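Local coordinates for protein orotidine 5'-phosphate decarboxylase (Methanocaldococcus jannaschii, PDB 4LUI) that probably catalyses the decarboxylation of orotidine 5'-monophosphate to uridine 5'-monophosphate, the final step of de novo UMP synthesis, as a homodimer, at residues Pro22-Ala27 with Val208-Ala213; Phe80-Ile85 with Ile103-Phe108; Ala87-Ile92 with Lys115-Val120; Leu181-Pro186 with Glu204-Ile209. All coordinates share one frame; numbering follows the deposited sequence.

Interaction 1 (Pro22-Ala27 with Val208-Ala213); sequences PKLMLA and VIVGRA
Leu-24, Met-25 and Leu-26 pair in parallel register with Val-208, Ile-209 and Val-210, the axes of the two short strands approaching to 4.8 Å, with 35° between their directions. Four backbone bonds alternate from one strand to the other: Val-208 N to Lys-23 O, Met-25 N to Val-208 O, Val-210 N to Met-25 O and Ala-27 N to Val-210 O. The Met-25 N to Val-208 O bond, 2.8 Å long, is almost straight at 172°, and Met-25 O also receives the CA-H of Ile-209, with its CA 3.3 Å away. On the face holding Leu-24 and Val-210, the CD1 methyl of the leucine comes within 3.7 Å of Val-210 CG2. Leu-24 holds CG anti to its backbone N (chi1 173°), and from there CD1 reaches across to the neighbouring strand. Leu-26 has the same conformation, but its CD1 lies against a carbonyl instead, 3.4 Å from Val-210 O. Where the chain enters the strand, the Pro-22 ring meets Val-208, CG to CG1 at 4.1 Å. On the other face Ala-27 CB touches Ile-209 CG2 at 3.7 Å, while Met-25 SD lies more loosely beside Ile-209 CG1. Met-25 and Ile-209 both reach Ile-184, whereas Leu-24 and Val-210 are covered by Lys-228 and Tyr-227 of helix 220-230. The pairing of first and last strands is the seam that closes the eight-stranded TIM barrel, and it leads into Gly-211 and Arg-212, predicted to bind substrate.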
loop_
_atom_site.group_PDB
_atom_site.type_symbol
_atom_site.label_atom_id
_atom_site.label_comp_id
_atom_site.label_asym_id
_atom_site.label_seq_id
_atom_site.Cartn_x
_atom_site.Cartn_y
_atom_site.Cartn_z
ATOM N N PRO B 22 21.250 -13.557 12.277
ATOM C CA PRO B 22 20.368 -12.456 11.874
ATOM C C PRO B 22 19.538 -11.897 13.026
ATOM O O PRO B 22 19.389 -12.536 14.071
ATOM C CB PRO B 22 19.459 -13.093 10.814
ATOM C CG PRO B 22 19.525 -14.552 11.070
ATOM C CD PRO B 22 20.907 -14.818 11.598
ATOM N N LYS B 23 19.022 -10.689 12.824
ATOM C CA LYS B 23 18.130 -10.055 13.778
ATOM C C LYS B 23 16.739 -10.688 13.686
ATOM O O LYS B 23 16.354 -11.205 12.642
ATOM C CB LYS B 23 18.055 -8.556 13.496
ATOM C CG LYS B 23 19.374 -7.840 13.816
ATOM C CD LYS B 23 19.306 -6.354 13.526
ATOM C CE LYS B 23 19.643 -6.050 12.084
ATOM N NZ LYS B 23 19.795 -4.576 11.865
ATOM N N LEU B 24 15.995 -10.661 14.787
ATOM C CA LEU B 24 14.646 -11.205 14.801
ATOM C C LEU B 24 13.624 -10.080 14.693
ATOM O O LEU B 24 13.595 -9.173 15.528
ATOM C CB LEU B 24 14.411 -12.015 16.080
ATOM C CG LEU B 24 12.988 -12.517 16.305
ATOM C CD1 LEU B 24 12.575 -13.480 15.192
ATOM C CD2 LEU B 24 12.890 -13.199 17.671
ATOM N N MET B 25 12.793 -10.138 13.656
ATOM C CA MET B 25 11.773 -9.125 13.422
ATOM C C MET B 25 10.411 -9.748 13.626
ATOM O O MET B 25 10.076 -10.732 12.973
ATOM C CB MET B 25 11.882 -8.562 11.997
ATOM C CG MET B 25 10.812 -7.510 11.684
ATOM S SD MET B 25 10.943 -6.890 9.993
ATOM C CE MET B 25 12.492 -6.014 10.081
ATOM N N LEU B 26 9.628 -9.180 14.540
ATOM C CA LEU B 26 8.271 -9.660 14.772
ATOM C C LEU B 26 7.297 -9.006 13.802
ATOM O O LEU B 26 7.228 -7.773 13.749
ATOM C CB LEU B 26 7.838 -9.355 16.225
ATOM C CG LEU B 26 6.358 -9.623 16.556
ATOM C CD1 LEU B 26 6.022 -11.099 16.367
ATOM C CD2 LEU B 26 6.006 -9.157 17.974
ATOM N N ALA B 27 6.554 -9.817 13.045
ATOM C CA ALA B 27 5.460 -9.293 12.230
ATOM C C ALA B 27 4.229 -9.212 13.124
ATOM O O ALA B 27 3.584 -10.226 13.406
ATOM C CB ALA B 27 5.197 -10.186 10.988
ATOM N N VAL B 208 15.318 -12.049 10.123
ATOM C CA VAL B 208 14.317 -13.074 9.864
ATOM C C VAL B 208 13.013 -12.662 10.530
ATOM O O VAL B 208 13.007 -12.133 11.646
ATOM C CB VAL B 208 14.739 -14.489 10.339
ATOM C CG1 VAL B 208 15.836 -15.054 9.441
ATOM C CG2 VAL B 208 15.177 -14.468 11.806
ATOM N N ILE B 209 11.918 -12.897 9.823
ATOM C CA ILE B 209 10.591 -12.519 10.304
ATOM C C ILE B 209 9.892 -13.719 10.920
ATOM O O ILE B 209 9.875 -14.806 10.345
ATOM C CB ILE B 209 9.699 -12.034 9.163
ATOM C CG1 ILE B 209 10.340 -10.866 8.410
ATOM C CG2 ILE B 209 8.326 -11.620 9.690
ATOM C CD1 ILE B 209 9.587 -10.543 7.121
ATOM N N VAL B 210 9.291 -13.506 12.082
ATOM C CA VAL B 210 8.371 -14.474 12.678
ATOM C C VAL B 210 7.107 -13.708 13.022
ATOM O O VAL B 210 7.176 -12.571 13.498
ATOM C CB VAL B 210 8.970 -15.128 13.937
ATOM C CG1 VAL B 210 7.973 -16.073 14.596
ATOM C CG2 VAL B 210 10.262 -15.872 13.583
ATOM N N GLY B 211 5.959 -14.318 12.758
ATOM C CA GLY B 211 4.688 -13.652 12.972
ATOM C C GLY B 211 3.762 -14.416 13.900
ATOM O O GLY B 211 3.915 -14.383 15.133
ATOM N N ARG B 212 2.807 -15.127 13.307
ATOM C CA ARG B 212 1.716 -15.745 14.063
ATOM C C ARG B 212 2.162 -16.718 15.150
ATOM O O ARG B 212 1.481 -16.870 16.155
ATOM C CB ARG B 212 0.697 -16.426 13.130
ATOM C CG ARG B 212 1.300 -17.435 12.174
ATOM C CD ARG B 212 0.236 -18.031 11.249
ATOM N NE ARG B 212 -0.783 -18.746 12.015
ATOM C CZ ARG B 212 -1.597 -19.669 11.508
ATOM N NH1 ARG B 212 -1.518 -19.996 10.225
ATOM N NH2 ARG B 212 -2.486 -20.269 12.288
ATOM N N ALA B 213 3.307 -17.371 14.954
ATOM C CA ALA B 213 3.785 -18.341 15.933
ATOM C C ALA B 213 4.114 -17.652 17.260
ATOM O O ALA B 213 4.110 -18.282 18.313
ATOM C CB ALA B 213 4.993 -19.110 15.388
#

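Interaction 2 (Phe80-Ile85 with Ile103-Phe108); sequences FKVADI and IIVHGF
In the beta-alpha-beta unit made by strand 75-82, helix 86-97 and strand 102-106, Val-82 pairs in parallel with Val-105, their CA atoms 4.3 Å apart. Val-82 N donates to Ile-104 O in the carbonyl plane, on a lone pair, and Val-82 O takes His-106 N at 2.9 Å. A water also donates to Val-82 O and bridges it to His-106 O, so two donors hold that carbonyl. With CG2 anti to its carbonyl carbon, Val-82 sends this methyl across Ile-103, 3.6 Å from CD1, and its CB rests 3.8 Å from Val-105 CG1. The D-x-K-x-x-D motif of the family, Asp-79, Lys-81 and Asp-84, spans the end of the strand and the loop after it, and Lys-81 is the predicted proton donor. Its CB lies 3.8 Å from His-106 CD2, and its NZ forms salt bridges with Asp-79 and with Asp-84 of the second subunit. The imidazole turns its edge to the backbone here, CD2 lying 3.4 Å from Lys-81 O near the ring plane. One face carries Phe-108 CE1, 3.3 Å above the ring centre, so a ring edge is set on the histidine. NE2 of His-106 bonds to Ala-83 O of the second subunit. An alanine in place of His-106 would probably leave that carbonyl without its donor and let Phe-108 shift, having lost the ring beneath it. Phe-108 itself stacks on Phe-108 of the second subunit.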
loop_
_atom_site.group_PDB
_atom_site.type_symbol
_atom_site.label_atom_id
_atom_site.label_comp_id
_atom_site.label_asym_id
_atom_site.label_seq_id
_atom_site.Cartn_x
_atom_site.Cartn_y
_atom_site.Cartn_z
ATOM N N PHE B 80 4.108 -0.870 4.645
ATOM C CA PHE B 80 3.001 -0.161 4.007
ATOM C C PHE B 80 2.983 -0.341 2.490
ATOM O O PHE B 80 2.118 0.227 1.806
ATOM C CB PHE B 80 3.095 1.322 4.341
ATOM C CG PHE B 80 2.648 1.666 5.736
ATOM C CD1 PHE B 80 2.206 0.684 6.613
ATOM C CD2 PHE B 80 2.666 2.986 6.165
ATOM C CE1 PHE B 80 1.785 1.014 7.914
ATOM C CE2 PHE B 80 2.237 3.329 7.449
ATOM C CZ PHE B 80 1.802 2.338 8.330
ATOM N N LYS B 81 3.928 -1.126 1.983
ATOM C CA LYS B 81 3.955 -1.479 0.558
ATOM C C LYS B 81 3.736 -0.257 -0.345
ATOM O O LYS B 81 2.927 -0.310 -1.279
ATOM C CB LYS B 81 2.860 -2.516 0.248
ATOM C CG LYS B 81 3.019 -3.864 0.968
ATOM C CD LYS B 81 4.393 -4.471 0.741
ATOM C CE LYS B 81 4.398 -5.985 1.014
ATOM N NZ LYS B 81 4.100 -6.295 2.448
ATOM N N VAL B 82 4.434 0.837 -0.055
ATOM C CA VAL B 82 4.142 2.128 -0.677
ATOM C C VAL B 82 4.268 2.003 -2.194
ATOM O O VAL B 82 5.260 1.470 -2.699
ATOM C CB VAL B 82 5.095 3.230 -0.172
ATOM C CG1 VAL B 82 4.654 4.573 -0.698
ATOM C CG2 VAL B 82 5.124 3.250 1.364
ATOM N N ALA B 83 3.250 2.464 -2.908
ATOM C CA ALA B 83 3.141 2.148 -4.318
ATOM C C ALA B 83 2.366 3.219 -5.067
ATOM O O ALA B 83 1.444 2.911 -5.816
ATOM C CB ALA B 83 2.473 0.774 -4.491
ATOM N N ASP B 84 2.752 4.479 -4.870
ATOM C CA ASP B 84 2.098 5.598 -5.543
ATOM C C ASP B 84 3.091 6.471 -6.325
ATOM O O ASP B 84 4.262 6.125 -6.461
ATOM C CB ASP B 84 1.296 6.434 -4.527
ATOM C CG ASP B 84 -0.031 6.916 -5.078
ATOM O OD1 ASP B 84 -0.028 7.559 -6.153
ATOM O OD2 ASP B 84 -1.075 6.636 -4.437
ATOM N N ILE B 85 2.597 7.584 -6.855
ATOM C CA ILE B 85 3.436 8.538 -7.573
ATOM C C ILE B 85 4.357 9.244 -6.581
ATOM O O ILE B 85 4.093 9.239 -5.384
ATOM C CB ILE B 85 2.584 9.579 -8.321
ATOM C CG1 ILE B 85 1.804 10.471 -7.342
ATOM C CG2 ILE B 85 1.665 8.882 -9.316
ATOM C CD1 ILE B 85 0.959 11.515 -8.040
ATOM N N ILE B 103 10.415 2.253 6.517
ATOM C CA ILE B 103 9.199 2.049 5.753
ATOM C C ILE B 103 9.484 1.134 4.560
ATOM O O ILE B 103 10.557 1.221 3.939
ATOM C CB ILE B 103 8.604 3.420 5.320
ATOM C CG1 ILE B 103 7.233 3.252 4.665
ATOM C CG2 ILE B 103 9.574 4.196 4.421
ATOM C CD1 ILE B 103 6.587 4.603 4.338
ATOM N N ILE B 104 8.538 0.239 4.269
ATOM C CA ILE B 104 8.678 -0.707 3.170
ATOM C C ILE B 104 7.920 -0.195 1.947
ATOM O O ILE B 104 6.741 0.174 2.045
ATOM C CB ILE B 104 8.196 -2.122 3.583
ATOM C CG1 ILE B 104 9.149 -2.696 4.639
ATOM C CG2 ILE B 104 8.118 -3.040 2.367
ATOM C CD1 ILE B 104 8.632 -3.948 5.333
ATOM N N VAL B 105 8.621 -0.151 0.814
ATOM C CA VAL B 105 8.076 0.360 -0.441
ATOM C C VAL B 105 8.166 -0.685 -1.559
ATOM O O VAL B 105 9.020 -1.576 -1.529
ATOM C CB VAL B 105 8.809 1.643 -0.886
ATOM C CG1 VAL B 105 8.871 2.636 0.285
ATOM C CG2 VAL B 105 10.224 1.329 -1.370
ATOM N N HIS B 106 7.264 -0.591 -2.532
ATOM C CA HIS B 106 7.397 -1.377 -3.758
ATOM C C HIS B 106 8.359 -0.698 -4.706
ATOM O O HIS B 106 8.375 0.528 -4.810
ATOM C CB HIS B 106 6.043 -1.549 -4.468
ATOM C CG HIS B 106 5.255 -2.731 -3.987
ATOM N ND1 HIS B 106 5.663 -4.030 -4.195
ATOM C CD2 HIS B 106 4.075 -2.808 -3.327
ATOM C CE1 HIS B 106 4.769 -4.860 -3.684
ATOM N NE2 HIS B 106 3.805 -4.143 -3.135
ATOM N N GLY B 107 9.185 -1.490 -5.376
ATOM C CA GLY B 107 10.017 -0.970 -6.443
ATOM C C GLY B 107 9.303 -0.988 -7.787
ATOM O O GLY B 107 9.745 -0.312 -8.730
ATOM N N PHE B 108 8.213 -1.757 -7.905
ATOM C CA PHE B 108 7.590 -1.917 -9.230
ATOM C C PHE B 108 7.027 -0.627 -9.821
ATOM O O PHE B 108 6.885 -0.515 -11.038
ATOM C CB PHE B 108 6.598 -3.111 -9.318
ATOM C CG PHE B 108 5.244 -2.875 -8.692
ATOM C CD1 PHE B 108 4.922 -3.451 -7.473
ATOM C CD2 PHE B 108 4.262 -2.145 -9.356
ATOM C CE1 PHE B 108 3.637 -3.273 -6.909
ATOM C CE2 PHE B 108 2.999 -1.952 -8.783
ATOM C CZ PHE B 108 2.700 -2.513 -7.556
HETATM O O HOH W 1 7.065 2.984 -4.224
#

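Interaction 3 (Ala87-Ile92 with Lys115-Val120)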
loop_
_atom_site.group_PDB
_atom_site.type_symbol
_atom_site.label_atom_id
_atom_site.label_comp_id
_atom_site.label_asym_id
_atom_site.label_seq_id
_atom_site.Cartn_x
_atom_site.Cartn_y
_atom_site.Cartn_z
ATOM N N ALA B 87 4.858 12.343 -5.520
ATOM C CA ALA B 87 4.275 13.319 -4.597
ATOM C C ALA B 87 3.512 12.644 -3.456
ATOM O O ALA B 87 3.615 13.043 -2.298
ATOM C CB ALA B 87 3.366 14.281 -5.340
ATOM N N THR B 88 2.737 11.623 -3.785
ATOM C CA THR B 88 1.974 10.928 -2.762
ATOM C C THR B 88 2.876 10.061 -1.879
ATOM O O THR B 88 2.697 10.004 -0.659
ATOM C CB THR B 88 0.848 10.117 -3.392
ATOM O OG1 THR B 88 -0.045 11.028 -4.045
ATOM C CG2 THR B 88 0.063 9.341 -2.329
ATOM N N ASN B 89 3.842 9.385 -2.497
ATOM C CA ASN B 89 4.818 8.604 -1.741
ATOM C C ASN B 89 5.525 9.463 -0.705
ATOM O O ASN B 89 5.743 9.021 0.433
ATOM C CB ASN B 89 5.861 7.957 -2.668
ATOM C CG ASN B 89 5.420 6.623 -3.211
ATOM O OD1 ASN B 89 4.226 6.319 -3.258
ATOM N ND2 ASN B 89 6.380 5.806 -3.624
ATOM N N GLU B 90 5.884 10.687 -1.098
ATOM C CA GLU B 90 6.565 11.606 -0.188
ATOM C C GLU B 90 5.689 11.922 1.038
ATOM O O GLU B 90 6.160 11.896 2.177
ATOM C CB GLU B 90 6.973 12.890 -0.911
ATOM C CG GLU B 90 7.461 13.967 0.032
ATOM C CD GLU B 90 7.782 15.257 -0.683
ATOM O OE1 GLU B 90 7.480 15.353 -1.893
ATOM O OE2 GLU B 90 8.331 16.173 -0.032
ATOM N N LYS B 91 4.412 12.196 0.799
ATOM C CA LYS B 91 3.482 12.517 1.877
ATOM C C LYS B 91 3.273 11.329 2.819
ATOM O O LYS B 91 3.242 11.499 4.037
ATOM C CB LYS B 91 2.133 12.976 1.305
ATOM C CG LYS B 91 2.204 14.302 0.569
ATOM C CD LYS B 91 0.871 14.652 -0.071
ATOM C CE LYS B 91 0.994 15.872 -0.966
ATOM N NZ LYS B 91 -0.251 16.083 -1.754
ATOM N N ILE B 92 3.109 10.136 2.251
ATOM C CA ILE B 92 2.994 8.911 3.048
ATOM C C ILE B 92 4.263 8.698 3.882
ATOM O O ILE B 92 4.186 8.393 5.073
ATOM C CB ILE B 92 2.719 7.679 2.159
ATOM C CG1 ILE B 92 1.330 7.801 1.526
ATOM C CG2 ILE B 92 2.799 6.393 2.998
ATOM C CD1 ILE B 92 1.024 6.741 0.474
ATOM N N LYS B 115 12.754 6.875 -4.798
ATOM C CA LYS B 115 13.579 8.034 -4.438
ATOM C C LYS B 115 12.821 9.052 -3.581
ATOM O O LYS B 115 13.378 9.630 -2.649
ATOM C CB LYS B 115 14.105 8.707 -5.711
ATOM C CG LYS B 115 15.290 8.002 -6.357
ATOM C CD LYS B 115 15.757 8.766 -7.600
ATOM C CE LYS B 115 17.147 8.343 -8.065
ATOM N NZ LYS B 115 18.196 8.677 -7.056
ATOM N N ALA B 116 11.546 9.265 -3.895
ATOM C CA ALA B 116 10.722 10.195 -3.123
ATOM C C ALA B 116 10.664 9.799 -1.651
ATOM O O ALA B 116 10.759 10.649 -0.764
ATOM C CB ALA B 116 9.318 10.286 -3.715
ATOM N N VAL B 117 10.512 8.505 -1.395
ATOM C CA VAL B 117 10.527 8.005 -0.022
ATOM C C VAL B 117 11.928 8.132 0.590
ATOM O O VAL B 117 12.072 8.590 1.724
ATOM C CB VAL B 117 10.065 6.558 0.038
ATOM C CG1 VAL B 117 10.084 6.058 1.466
ATOM C CG2 VAL B 117 8.655 6.458 -0.527
ATOM N N GLN B 118 12.955 7.756 -0.174
ATOM C CA GLN B 118 14.337 7.872 0.289
ATOM C C GLN B 118 14.715 9.287 0.698
ATOM O O GLN B 118 15.388 9.492 1.711
ATOM C CB GLN B 118 15.296 7.401 -0.803
ATOM C CG GLN B 118 15.300 5.912 -1.024
ATOM C CD GLN B 118 16.366 5.532 -2.018
ATOM O OE1 GLN B 118 16.232 5.800 -3.211
ATOM N NE2 GLN B 118 17.460 4.953 -1.528
ATOM N N ASP B 119 14.283 10.264 -0.091
ATOM C CA ASP B 119 14.618 11.652 0.189
ATOM C C ASP B 119 14.073 12.093 1.549
ATOM O O ASP B 119 14.742 12.826 2.282
ATOM C CB ASP B 119 14.140 12.570 -0.936
ATOM C CG ASP B 119 14.978 12.423 -2.207
ATOM O OD1 ASP B 119 16.011 11.712 -2.179
ATOM O OD2 ASP B 119 14.607 13.030 -3.235
ATOM N N VAL B 120 12.879 11.622 1.895
ATOM C CA VAL B 120 12.297 11.914 3.199
ATOM C C VAL B 120 13.081 11.197 4.290
ATOM O O VAL B 120 13.445 11.800 5.313
ATOM C CB VAL B 120 10.818 11.461 3.267
ATOM C CG1 VAL B 120 10.267 11.537 4.709
ATOM C CG2 VAL B 120 9.978 12.285 2.319
#
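Asn-89 and Glu-90 carry one side of this helix contact, Ala-116, Val-117 and Val-120 the other. Val-117 presents its CG2 methyl obliquely to the asparagine, 3.8 Å from Asn-89 CB and 3.9 Å from Asn-89 ND2, so the same methyl meets both the aliphatic root and the amide nitrogen. One turn along, Val-120 CG2 points at about a right angle to the glutamate chain and touches Glu-90 CG at 3.8 Å; it is equally near Glu-90 O. The glutamate has CG anti to its backbone N (chi1 170°) and runs extended from there, so its methylene part does the packing while the carboxylate lies further out. Between these two points the small Ala-116 faces the other helix, its CB 4.3 Å from both Asn-89 CB and Glu-90 N, consistent with the close approach of the backbones there, Glu-90 CA to Ala-116 CA 5.3 Å. No hydrogen bond joins the two segments. In the next shell the Asn-89 amide is held at both ends, OD1 accepting from Asp-84 N and ND2 donating to Ser-113 O, which fixes its rotation, with ND2 beside Val-117 CG2. Val-117 in turn rests on Ile-103 and Val-105 of the sheet. Helices 86-97 and 111-124, their local axes 8.0 Å apart at the closest and 33° from parallel, are neighbours in the outer helical layer of the TIM barrel.

Interaction 4 (Leu181-Pro186 with Glu204-Ile209)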
loop_
_atom_site.group_PDB
_atom_site.type_symbol
_atom_site.label_atom_id
_atom_site.label_comp_id
_atom_site.label_asym_id
_atom_site.label_seq_id
_atom_site.Cartn_x
_atom_site.Cartn_y
_atom_site.Cartn_z
ATOM N N LEU B 181 22.683 -6.203 -0.307
ATOM C CA LEU B 181 22.064 -5.399 0.730
ATOM C C LEU B 181 21.496 -6.332 1.787
ATOM O O LEU B 181 21.253 -7.512 1.506
ATOM C CB LEU B 181 20.904 -4.589 0.135
ATOM C CG LEU B 181 21.329 -3.458 -0.798
ATOM C CD1 LEU B 181 20.136 -2.931 -1.558
ATOM C CD2 LEU B 181 21.999 -2.349 0.004
ATOM N N PRO B 182 21.259 -5.808 3.000
ATOM C CA PRO B 182 20.510 -6.588 3.992
ATOM C C PRO B 182 19.168 -7.081 3.450
ATOM O O PRO B 182 18.492 -6.370 2.695
ATOM C CB PRO B 182 20.280 -5.579 5.118
ATOM C CG PRO B 182 21.477 -4.678 5.032
ATOM C CD PRO B 182 21.707 -4.517 3.550
ATOM N N VAL B 183 18.798 -8.297 3.841
ATOM C CA VAL B 183 17.546 -8.899 3.422
ATOM C C VAL B 183 16.704 -9.152 4.656
ATOM O O VAL B 183 17.233 -9.526 5.719
ATOM C CB VAL B 183 17.792 -10.238 2.704
ATOM C CG1 VAL B 183 16.480 -10.822 2.208
ATOM C CG2 VAL B 183 18.729 -10.031 1.538
ATOM N N ILE B 184 15.405 -8.918 4.502
ATOM C CA ILE B 184 14.388 -9.213 5.502
ATOM C C ILE B 184 13.530 -10.338 4.909
ATOM O O ILE B 184 12.926 -10.170 3.846
ATOM C CB ILE B 184 13.532 -7.973 5.750
ATOM C CG1 ILE B 184 14.411 -6.847 6.318
ATOM C CG2 ILE B 184 12.386 -8.283 6.686
ATOM C CD1 ILE B 184 13.804 -5.449 6.144
ATOM N N THR B 185 13.509 -11.488 5.573
ATOM C CA THR B 185 12.921 -12.692 4.984
ATOM C C THR B 185 12.288 -13.572 6.071
ATOM O O THR B 185 12.697 -13.522 7.228
ATOM C CB THR B 185 14.005 -13.477 4.204
ATOM O OG1 THR B 185 13.388 -14.456 3.359
ATOM C CG2 THR B 185 14.982 -14.173 5.140
ATOM N N PRO B 186 11.274 -14.377 5.721
ATOM C CA PRO B 186 10.707 -15.206 6.794
ATOM C C PRO B 186 11.697 -16.223 7.336
ATOM O O PRO B 186 12.429 -16.844 6.568
ATOM C CB PRO B 186 9.554 -15.935 6.095
ATOM C CG PRO B 186 9.167 -15.021 4.991
ATOM C CD PRO B 186 10.467 -14.442 4.491
ATOM N N GLU B 204 24.441 -10.835 10.485
ATOM C CA GLU B 204 23.931 -10.009 11.579
ATOM C C GLU B 204 23.246 -8.741 11.085
ATOM O O GLU B 204 22.574 -8.046 11.858
ATOM C CB GLU B 204 25.049 -9.681 12.587
ATOM C CG GLU B 204 26.033 -8.612 12.142
ATOM C CD GLU B 204 27.201 -9.176 11.360
ATOM O OE1 GLU B 204 27.101 -10.326 10.878
ATOM O OE2 GLU B 204 28.227 -8.469 11.241
ATOM N N ASN B 205 23.395 -8.443 9.796
ATOM C CA ASN B 205 22.681 -7.315 9.214
ATOM C C ASN B 205 21.395 -7.691 8.496
ATOM O O ASN B 205 20.630 -6.816 8.085
ATOM C CB ASN B 205 23.603 -6.515 8.309
ATOM C CG ASN B 205 24.695 -5.826 9.091
ATOM O OD1 ASN B 205 24.412 -5.078 10.032
ATOM N ND2 ASN B 205 25.940 -6.109 8.750
ATOM N N ASP B 206 21.141 -8.990 8.366
ATOM C CA ASP B 206 19.852 -9.454 7.844
ATOM C C ASP B 206 18.829 -9.601 8.973
ATOM O O ASP B 206 19.189 -9.570 10.155
ATOM C CB ASP B 206 20.025 -10.794 7.124
ATOM C CG ASP B 206 20.975 -10.702 5.939
ATOM O OD1 ASP B 206 20.914 -9.699 5.200
ATOM O OD2 ASP B 206 21.781 -11.631 5.751
ATOM N N TYR B 207 17.560 -9.751 8.601
ATOM C CA TYR B 207 16.496 -10.005 9.570
ATOM C C TYR B 207 15.712 -11.236 9.150
ATOM O O TYR B 207 15.451 -11.439 7.958
ATOM C CB TYR B 207 15.488 -8.854 9.610
ATOM C CG TYR B 207 15.999 -7.477 9.963
ATOM C CD1 TYR B 207 16.744 -6.729 9.047
ATOM C CD2 TYR B 207 15.676 -6.895 11.184
ATOM C CE1 TYR B 207 17.186 -5.453 9.356
ATOM C CE2 TYR B 207 16.110 -5.613 11.503
ATOM C CZ TYR B 207 16.859 -4.898 10.578
ATOM O OH TYR B 207 17.301 -3.631 10.881
ATOM N N VAL B 208 15.318 -12.049 10.123
ATOM C CA VAL B 208 14.317 -13.074 9.864
ATOM C C VAL B 208 13.013 -12.662 10.530
ATOM O O VAL B 208 13.007 -12.133 11.646
ATOM C CB VAL B 208 14.739 -14.489 10.339
ATOM C CG1 VAL B 208 15.836 -15.054 9.441
ATOM C CG2 VAL B 208 15.177 -14.468 11.806
ATOM N N ILE B 209 11.918 -12.897 9.823
ATOM C CA ILE B 209 10.591 -12.519 10.304
ATOM C C ILE B 209 9.892 -13.719 10.920
ATOM O O ILE B 209 9.875 -14.806 10.345
ATOM C CB ILE B 209 9.699 -12.034 9.163
ATOM C CG1 ILE B 209 10.340 -10.866 8.410
ATOM C CG2 ILE B 209 8.326 -11.620 9.690
ATOM C CD1 ILE B 209 9.587 -10.543 7.121
#
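The phenol ring of Tyr-207 has Val-183 O at its edge, near the ring plane, while Ile-184 lies alongside and points the same way, CG1 3.6 Å from Tyr-207 CD1. The second flat group, the Asp-206 carboxylate, receives Val-183 N at OD1, 2.9 Å away, on the anti side and 33° out of its plane; Pro-182 CA lies 3.4 Å from the same oxygen. OD2 of Asp-206 is held by Lys-176 in a salt bridge and by Asp-203 N. Replacing Asp-206 by an alanine would probably leave Val-183 N without its acceptor and take from Lys-176 the carboxylate it pairs with here. Pairing continues in parallel register, Tyr-207 N to Val-183 O, Thr-185 N to Tyr-207 O and Ile-209 N to Thr-185 O. Ile-184 CG2, anti to its backbone N, reaches Ile-209 CD1 at 3.6 Å on the face that also carries Tyr-207. Beyond the segments, the Tyr-207 hydroxyl bonds to Glu-75, and Thr-185 OG1 to Ala-164 O. Side by side, these are the seventh and eighth strands of the TIM barrel; the seventh ends at Pro-186, the first residue of the predicted substrate-binding loop.

From the N terminus, strand 23-27 begins the barrel, and its partner in interaction 1 comes only after 180 intervening residues, so this contact closes nearly the whole chain into a ring. Interactions 2 and 3 both fall within that span and cross, their segments alternating along the chain: strand 75-82, helix 86-97, strand 102-106, helix 111-124. They also touch, since the helices of one rest on the strands of the other, tying sheet to helical layer. Interaction 4 follows, closing a short loop without helix or strand, and shares Val-208 and Ile-209 with interaction 1; strand 207-210 thus has a partner on both edges. Interactions 1 and 2 lie on opposite sides of the chain's centre.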